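CurF (PDB 2Q35) probably decarboxylates an intermediate of polyketide beta-branching through its ECH2 domain, a lyase of the crotonase family. Local coordinates at residues L9-Q15 and Q186-Q190; Q46-V50 and I192-R197; C89-I93 and L200-K204. The protein carries 1 engineered substitution. All blocks are in the same frame, centred on the assembly; numbering follows the deposited sequence.

Contact 1 (L9-Q15 and Q186-Q190); sequences LGNGVVQ and QQLGQ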
loop_
_atom_site.group_PDB
_atom_site.type_symbol
_atom_site.label_atom_id
_atom_site.label_comp_id
_atom_site.label_asym_id
_atom_site.label_seq_id
_atom_site.Cartn_x
_atom_site.Cartn_y
_atom_site.Cartn_z
ATOM N N LEU A 9 22.830 -21.545 12.101
ATOM C CA LEU A 9 23.642 -20.807 11.128
ATOM C C LEU A 9 24.627 -19.836 11.770
ATOM O O LEU A 9 25.483 -19.263 11.048
ATOM C CB LEU A 9 22.740 -20.052 10.152
ATOM C CG LEU A 9 21.728 -20.917 9.404
ATOM C CD1 LEU A 9 20.973 -20.067 8.413
ATOM C CD2 LEU A 9 22.387 -22.132 8.768
ATOM N N GLY A 10 24.541 -19.676 13.100
ATOM C CA GLY A 10 25.436 -18.773 13.826
ATOM C C GLY A 10 24.771 -17.454 14.202
ATOM O O GLY A 10 23.882 -16.988 13.488
ATOM N N ASN A 11 25.252 -16.856 15.302
ATOM C CA ASN A 11 24.785 -15.549 15.776
ATOM C C ASN A 11 23.297 -15.520 16.066
ATOM O O ASN A 11 22.677 -14.454 16.034
ATOM C CB ASN A 11 25.142 -14.477 14.754
ATOM C CG ASN A 11 26.614 -14.522 14.393
ATOM O OD1 ASN A 11 27.461 -14.596 15.287
ATOM N ND2 ASN A 11 26.924 -14.492 13.090
ATOM N N GLY A 12 22.739 -16.692 16.369
ATOM C CA GLY A 12 21.315 -16.771 16.718
ATOM C C GLY A 12 20.374 -16.953 15.534
ATOM O O GLY A 12 19.162 -16.980 15.692
ATOM N N VAL A 13 20.920 -17.075 14.320
ATOM C CA VAL A 13 20.079 -17.343 13.142
ATOM C C VAL A 13 19.965 -18.859 12.977
ATOM O O VAL A 13 20.984 -19.596 13.026
ATOM C CB VAL A 13 20.691 -16.711 11.845
ATOM C CG1 VAL A 13 19.804 -16.948 10.651
ATOM C CG2 VAL A 13 20.862 -15.219 12.026
ATOM N N VAL A 14 18.746 -19.337 12.772
ATOM C CA VAL A 14 18.529 -20.784 12.564
ATOM C C VAL A 14 17.709 -21.041 11.316
ATOM O O VAL A 14 17.020 -20.156 10.834
ATOM C CB VAL A 14 17.907 -21.492 13.806
ATOM C CG1 VAL A 14 18.751 -21.220 15.023
ATOM C CG2 VAL A 14 16.482 -21.045 13.998
ATOM N N GLN A 15 17.829 -22.243 10.772
ATOM C CA GLN A 15 17.106 -22.589 9.575
ATOM C C GLN A 15 16.223 -23.796 9.837
ATOM O O GLN A 15 16.687 -24.809 10.366
ATOM C CB GLN A 15 18.117 -22.863 8.432
ATOM C CG GLN A 15 17.457 -23.170 7.077
ATOM C CD GLN A 15 18.500 -23.416 5.983
ATOM O OE1 GLN A 15 19.468 -22.672 5.895
ATOM N NE2 GLN A 15 18.324 -24.481 5.193
ATOM N N GLN A 186 19.599 -15.656 4.345
ATOM C CA GLN A 186 20.595 -15.820 5.394
ATOM C C GLN A 186 21.294 -14.501 5.669
ATOM O O GLN A 186 21.526 -14.143 6.829
ATOM C CB GLN A 186 21.616 -16.906 5.020
ATOM C CG GLN A 186 21.001 -18.318 5.004
ATOM C CD GLN A 186 21.893 -19.351 4.319
ATOM O OE1 GLN A 186 22.811 -18.993 3.579
ATOM N NE2 GLN A 186 21.610 -20.623 4.542
ATOM N N GLN A 187 21.609 -13.769 4.608
ATOM C CA GLN A 187 22.272 -12.464 4.761
ATOM C C GLN A 187 21.393 -11.468 5.497
ATOM O O GLN A 187 21.878 -10.762 6.400
ATOM C CB GLN A 187 22.720 -11.917 3.397
ATOM C CG GLN A 187 23.866 -12.739 2.813
ATOM C CD GLN A 187 24.371 -12.226 1.480
ATOM O OE1 GLN A 187 24.262 -11.034 1.164
ATOM N NE2 GLN A 187 24.953 -13.131 0.689
ATOM N N LEU A 188 20.101 -11.425 5.132
ATOM C CA LEU A 188 19.142 -10.566 5.807
ATOM C C LEU A 188 19.028 -10.999 7.270
ATOM O O LEU A 188 18.994 -10.133 8.165
ATOM C CB LEU A 188 17.785 -10.641 5.104
ATOM C CG LEU A 188 16.612 -9.882 5.754
ATOM C CD1 LEU A 188 16.902 -8.386 5.953
ATOM C CD2 LEU A 188 15.350 -10.133 4.921
ATOM N N GLY A 189 18.996 -12.307 7.514
ATOM C CA GLY A 189 18.828 -12.818 8.896
ATOM C C GLY A 189 20.000 -12.355 9.754
ATOM O O GLY A 189 19.833 -11.940 10.890
ATOM N N GLN A 190 21.207 -12.406 9.204
ATOM C CA GLN A 190 22.376 -12.006 9.989
ATOM C C GLN A 190 22.313 -10.517 10.335
ATOM O O GLN A 190 22.733 -10.119 11.419
ATOM C CB GLN A 190 23.682 -12.355 9.227
ATOM C CG GLN A 190 23.928 -13.886 9.164
ATOM C CD GLN A 190 24.183 -14.556 10.525
ATOM O OE1 GLN A 190 24.593 -13.912 11.485
ATOM N NE2 GLN A 190 23.958 -15.854 10.590
#
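Gln190 reaches from helix 178-192 to the type I' turn Gly10-Val13, which joins the first two, antiparallel strands of the crotonase-fold sheet. Beside the turn the strand pair has a classic beta bulge, Leu9 and Gly10 both facing Val13. Two glutamines one helical turn apart join helix to hairpin, a worked example of amide side chains tying the two together. The Gln190 chain bends at chi2 (-65°), which turns its amide to the hairpin end. There NE2 donates to Gly10 O at 3.1 Å, approaching from above the carbonyl plane, while Val13 N reaches the same oxygen from the other face, so two donors grip one carbonyl. On the other side of the amide group, OE1 accepts a nearly straight bond from Asn11 ND2 at 2.9 Å; the two amide planes stand 81° apart. With both its ends bonded, the Gln190 amide is held against rotation.

Val13 packs against the same amide and the helix backbone. Its CG2 lies 3.5 Å from Gln190 NE2 and 3.6 Å from Gly189 O. The absence of a side chain at Gly189 is consistent with this close approach, since a CB there would be tight against Val13 CG1.

One turn earlier, the extended Gln186 chain crosses Leu9 at about a right angle, with Leu9 CD1 3.8 Å from Gln186 CG. The Gln15 amide, whose NE2 is bonded to Thr17, is turned 35° from that of Gln186, and Gln186 NE2 donates to Gln15 OE1 at 3.3 Å.

Contact 2 (Q46-V50 and I192-R197); sequences QQYKV and IAKSPR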
loop_
_atom_site.group_PDB
_atom_site.type_symbol
_atom_site.label_atom_id
_atom_site.label_comp_id
_atom_site.label_asym_id
_atom_site.label_seq_id
_atom_site.Cartn_x
_atom_site.Cartn_y
_atom_site.Cartn_z
ATOM N N GLN A 46 16.702 -19.745 24.047
ATOM C CA GLN A 46 16.759 -18.297 24.229
ATOM C C GLN A 46 17.830 -17.627 23.384
ATOM O O GLN A 46 17.818 -16.415 23.196
ATOM C CB GLN A 46 17.032 -17.977 25.701
ATOM C CG GLN A 46 15.856 -18.258 26.606
ATOM C CD GLN A 46 14.776 -17.196 26.479
ATOM O OE1 GLN A 46 14.998 -16.023 26.811
ATOM N NE2 GLN A 46 13.609 -17.596 25.998
ATOM N N GLN A 47 18.764 -18.411 22.889
ATOM C CA GLN A 47 19.842 -17.831 22.086
ATOM C C GLN A 47 19.410 -17.564 20.643
ATOM O O GLN A 47 20.101 -16.822 19.918
ATOM C CB GLN A 47 21.063 -18.746 22.100
ATOM C CG GLN A 47 21.589 -19.025 23.519
ATOM C CD GLN A 47 22.080 -17.774 24.259
ATOM O OE1 GLN A 47 22.904 -17.011 23.746
ATOM N NE2 GLN A 47 21.580 -17.575 25.480
ATOM N N TYR A 48 18.301 -18.173 20.215
ATOM C CA TYR A 48 17.844 -17.991 18.840
ATOM C C TYR A 48 17.133 -16.666 18.654
ATOM O O TYR A 48 16.303 -16.263 19.507
ATOM C CB TYR A 48 16.955 -19.143 18.384
ATOM C CG TYR A 48 17.614 -20.497 18.383
ATOM C CD1 TYR A 48 19.009 -20.635 18.430
ATOM C CD2 TYR A 48 16.844 -21.652 18.258
ATOM C CE1 TYR A 48 19.614 -21.918 18.390
ATOM C CE2 TYR A 48 17.428 -22.907 18.194
ATOM C CZ TYR A 48 18.802 -23.045 18.281
ATOM O OH TYR A 48 19.371 -24.300 18.237
ATOM N N LYS A 49 17.443 -15.992 17.538
ATOM C CA LYS A 49 16.936 -14.651 17.273
ATOM C C LYS A 49 16.166 -14.506 15.958
ATOM O O LYS A 49 15.338 -13.600 15.834
ATOM C CB LYS A 49 18.073 -13.600 17.258
ATOM C CG LYS A 49 18.815 -13.418 18.550
ATOM C CD LYS A 49 19.852 -12.353 18.264
ATOM C CE LYS A 49 20.546 -11.858 19.478
ATOM N NZ LYS A 49 21.575 -10.891 19.058
ATOM N N VAL A 50 16.513 -15.321 14.953
ATOM C CA VAL A 50 15.872 -15.229 13.603
ATOM C C VAL A 50 15.687 -16.636 13.084
ATOM O O VAL A 50 16.598 -17.460 13.199
ATOM C CB VAL A 50 16.738 -14.402 12.581
ATOM C CG1 VAL A 50 16.023 -14.286 11.236
ATOM C CG2 VAL A 50 17.057 -13.003 13.103
ATOM N N ILE A 192 19.547 -8.757 10.754
ATOM C CA ILE A 192 18.501 -8.639 11.792
ATOM C C ILE A 192 19.049 -9.090 13.150
ATOM O O ILE A 192 18.784 -8.435 14.184
ATOM C CB ILE A 192 17.250 -9.410 11.392
ATOM C CG1 ILE A 192 16.606 -8.749 10.169
ATOM C CG2 ILE A 192 16.222 -9.434 12.556
ATOM C CD1 ILE A 192 15.449 -9.582 9.567
ATOM N N ALA A 193 19.803 -10.191 13.149
ATOM C CA ALA A 193 20.305 -10.798 14.407
ATOM C C ALA A 193 21.331 -9.945 15.147
ATOM O O ALA A 193 21.737 -10.318 16.250
ATOM C CB ALA A 193 20.850 -12.217 14.172
ATOM N N LYS A 194 21.794 -8.836 14.537
ATOM C CA LYS A 194 22.714 -7.916 15.240
ATOM C C LYS A 194 22.061 -7.223 16.449
ATOM O O LYS A 194 22.767 -6.722 17.333
ATOM C CB LYS A 194 23.315 -6.863 14.301
ATOM C CG LYS A 194 24.306 -7.449 13.311
ATOM C CD LYS A 194 24.995 -6.356 12.499
ATOM C CE LYS A 194 25.928 -6.952 11.475
ATOM N NZ LYS A 194 26.560 -5.882 10.646
ATOM N N SER A 195 20.733 -7.196 16.478
ATOM C CA SER A 195 19.991 -6.558 17.575
ATOM C C SER A 195 19.819 -7.497 18.756
ATOM O O SER A 195 19.795 -8.717 18.583
ATOM C CB SER A 195 18.607 -6.165 17.082
ATOM O OG SER A 195 18.681 -5.125 16.128
ATOM N N PRO A 196 19.652 -6.930 19.961
ATOM C CA PRO A 196 19.360 -7.735 21.144
ATOM C C PRO A 196 18.047 -8.488 20.956
ATOM O O PRO A 196 17.075 -7.939 20.387
ATOM C CB PRO A 196 19.202 -6.687 22.258
ATOM C CG PRO A 196 19.944 -5.452 21.764
ATOM C CD PRO A 196 19.747 -5.487 20.270
ATOM N N ARG A 197 18.013 -9.726 21.439
ATOM C CA ARG A 197 16.821 -10.546 21.292
ATOM C C ARG A 197 15.583 -9.858 21.902
ATOM O O ARG A 197 14.508 -9.863 21.283
ATOM C CB ARG A 197 17.029 -11.918 21.936
ATOM C CG ARG A 197 15.928 -12.891 21.606
ATOM C CD ARG A 197 16.168 -14.221 22.270
ATOM N NE ARG A 197 15.153 -15.223 21.943
ATOM C CZ ARG A 197 13.956 -15.302 22.528
ATOM N NH1 ARG A 197 13.579 -14.392 23.420
ATOM N NH2 ARG A 197 13.121 -16.260 22.173
#
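Lys49 and Arg197 exchange long side chains across two loops, one leading into strand 50-54 of the crotonase-fold sheet and the other linking helices 178-192 and 197-230. Lys49 is extended beyond CG, with chi2 at -180°, and this straight chain carries NZ into the type I turn Ile192-Ser195. The ammonium donates to Ala193 O at 2.9 Å and to Ser195 O at 2.8 Å, the latter from above the carbonyl plane.

Arg197 reaches the other way, from the helix start to the loop. Its CG lies anti to the backbone N (chi1 -170°) and the chain stays extended to NE, which meets Tyr48 O at 2.9 Å, nearly along the C=O axis and close to the guanidinium plane. The Gln46 chain bends at chi2 and its amide lies over one guanidinium face, toward the rim, its plane turned 48° from it. A leucine in place of Arg197 would probably leave Tyr48 O without this donor and Glu90, its salt-bridge partner, without its mate.

Apart from these polar bonds, Val50 CG2 packs 3.7 Å from Ile192 CG2, and Ile192 and Ser195 pack on Tyr156 of the second subunit. Cationic side chains thus serve backbone carbonyls, and their charge is likely to strengthen the bonds.

Contact 3 (C89-I93 and L200-K204); sequences CEIPI and LVALK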
loop_
_atom_site.group_PDB
_atom_site.type_symbol
_atom_site.label_atom_id
_atom_site.label_comp_id
_atom_site.label_asym_id
_atom_site.label_seq_id
_atom_site.Cartn_x
_atom_site.Cartn_y
_atom_site.Cartn_z
ATOM N N CYS A 89 5.219 -17.873 16.829
ATOM C CA CYS A 89 6.672 -17.745 16.998
ATOM C C CYS A 89 6.996 -16.282 17.326
ATOM O O CYS A 89 6.567 -15.373 16.609
ATOM C CB CYS A 89 7.348 -18.142 15.688
ATOM S SG CYS A 89 9.172 -17.981 15.785
ATOM N N GLU A 90 7.750 -16.054 18.407
ATOM C CA GLU A 90 7.941 -14.687 18.904
ATOM C C GLU A 90 9.131 -13.956 18.324
ATOM O O GLU A 90 9.282 -12.749 18.549
ATOM C CB GLU A 90 7.984 -14.668 20.431
ATOM C CG GLU A 90 9.285 -15.199 20.998
ATOM C CD GLU A 90 9.333 -15.237 22.523
ATOM O OE1 GLU A 90 8.430 -14.676 23.190
ATOM O OE2 GLU A 90 10.310 -15.829 23.048
ATOM N N ILE A 91 9.973 -14.688 17.600
ATOM C CA ILE A 91 11.129 -14.084 16.916
ATOM C C ILE A 91 10.872 -13.954 15.420
ATOM O O ILE A 91 10.058 -14.674 14.860
ATOM C CB ILE A 91 12.456 -14.840 17.207
ATOM C CG1 ILE A 91 12.337 -16.330 16.859
ATOM C CG2 ILE A 91 12.875 -14.623 18.689
ATOM C CD1 ILE A 91 13.691 -17.040 16.783
ATOM N N PRO A 92 11.555 -12.996 14.763
ATOM C CA PRO A 92 11.309 -12.810 13.320
ATOM C C PRO A 92 11.590 -14.055 12.473
ATOM O O PRO A 92 12.541 -14.814 12.743
ATOM C CB PRO A 92 12.309 -11.713 12.912
ATOM C CG PRO A 92 12.950 -11.228 14.128
ATOM C CD PRO A 92 12.504 -12.021 15.326
ATOM N N ILE A 93 10.739 -14.242 11.472
ATOM C CA ILE A 93 10.852 -15.350 10.528
ATOM C C ILE A 93 11.031 -14.793 9.114
ATOM O O ILE A 93 10.293 -13.883 8.702
ATOM C CB ILE A 93 9.585 -16.250 10.565
ATOM C CG1 ILE A 93 9.337 -16.819 11.956
ATOM C CG2 ILE A 93 9.659 -17.410 9.516
ATOM C CD1 ILE A 93 7.935 -17.492 12.038
ATOM N N LEU A 200 14.192 -7.412 19.499
ATOM C CA LEU A 200 13.554 -8.090 18.347
ATOM C C LEU A 200 12.151 -8.591 18.706
ATOM O O LEU A 200 11.199 -8.396 17.939
ATOM C CB LEU A 200 14.419 -9.230 17.837
ATOM C CG LEU A 200 15.725 -8.789 17.155
ATOM C CD1 LEU A 200 16.591 -10.054 16.935
ATOM C CD2 LEU A 200 15.442 -8.082 15.863
ATOM N N VAL A 201 12.029 -9.217 19.875
ATOM C CA VAL A 201 10.759 -9.787 20.325
ATOM C C VAL A 201 9.725 -8.663 20.536
ATOM O O VAL A 201 8.585 -8.746 20.042
ATOM C CB VAL A 201 10.955 -10.640 21.593
ATOM C CG1 VAL A 201 9.586 -11.044 22.191
ATOM C CG2 VAL A 201 11.799 -11.864 21.264
ATOM N N ALA A 202 10.161 -7.589 21.187
ATOM C CA ALA A 202 9.289 -6.440 21.486
ATOM C C ALA A 202 8.826 -5.748 20.202
ATOM O O ALA A 202 7.640 -5.424 20.025
ATOM C CB ALA A 202 9.991 -5.478 22.390
ATOM N N LEU A 203 9.763 -5.566 19.269
ATOM C CA LEU A 203 9.428 -4.920 18.019
ATOM C C LEU A 203 8.444 -5.762 17.228
ATOM O O LEU A 203 7.476 -5.232 16.694
ATOM C CB LEU A 203 10.716 -4.690 17.183
ATOM C CG LEU A 203 10.474 -3.983 15.849
ATOM C CD1 LEU A 203 9.887 -2.596 16.052
ATOM C CD2 LEU A 203 11.830 -3.902 15.049
ATOM N N LYS A 204 8.713 -7.064 17.115
ATOM C CA LYS A 204 7.852 -7.942 16.315
ATOM C C LYS A 204 6.437 -7.941 16.873
ATOM O O LYS A 204 5.453 -7.885 16.102
ATOM C CB LYS A 204 8.408 -9.378 16.266
ATOM C CG LYS A 204 7.469 -10.300 15.521
ATOM C CD LYS A 204 8.016 -11.681 15.333
ATOM C CE LYS A 204 6.911 -12.617 14.869
ATOM N NZ LYS A 204 7.460 -13.737 14.061
HETATM O O HOH W 1 7.294 -11.160 19.471
#
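Lys204 NZ binds two carbonyls of the loop that feeds strand 93-97 of the crotonase-fold sheet, reaching it from the long helix 197-230. It donates to Ile91 O at 2.9 Å, well above that carbonyl's plane, and weakly to Cys89 O at 3.2 Å. The CG of Lys204 is anti to the backbone N (chi1 176°), and the extended chain beyond lays its methylenes along the loop, with CD 3.6 Å from Glu90 O. Val201, one turn back on the helix, sets CG2 against Ile91 CG2 at 3.9 Å and CG1 near Glu90 OE1, while Pro92 CD rests on Leu200 CB.

Farther out, the buried ammonium has a salt bridge to Asp113, whose carboxylate also accepts from the backbone N of Ile93; this shared acid would probably stabilise the charge and hold the lysine end beside the strand. Glu90 OE2 is salt-bridged to Arg197, at the start of the same helix. Tyr156 of the second subunit packs on both Pro92 and Lys204, placing the contact beside the subunit interface. Loop and helix are also bridged by a water, which donates to Glu90 O at 2.7 Å and to Val201 O at 2.8 Å.

From the N terminus, the N-terminal hairpin leads, then the loop before strand 50-54, then the loop before strand 93-97; their partners follow in the same order on helix 178-192, the connecting loop and helix 197-230. Contacts 1, 2 and 3 therefore close loops of 170, 141 and 106 intervening residues that cross and do not nest. Successive strand approaches of the sheet are thus matched to helix 178-192, the loop after it and helix 197-230. Contact 2 is the middle link: Gly12 O and Lys49 N, 2.7 Å apart, form a probable hydrogen bond towards contact 1, and Arg197 NH2 forms a 3.0 Å salt bridge with Glu90 OE2 towards contact 3.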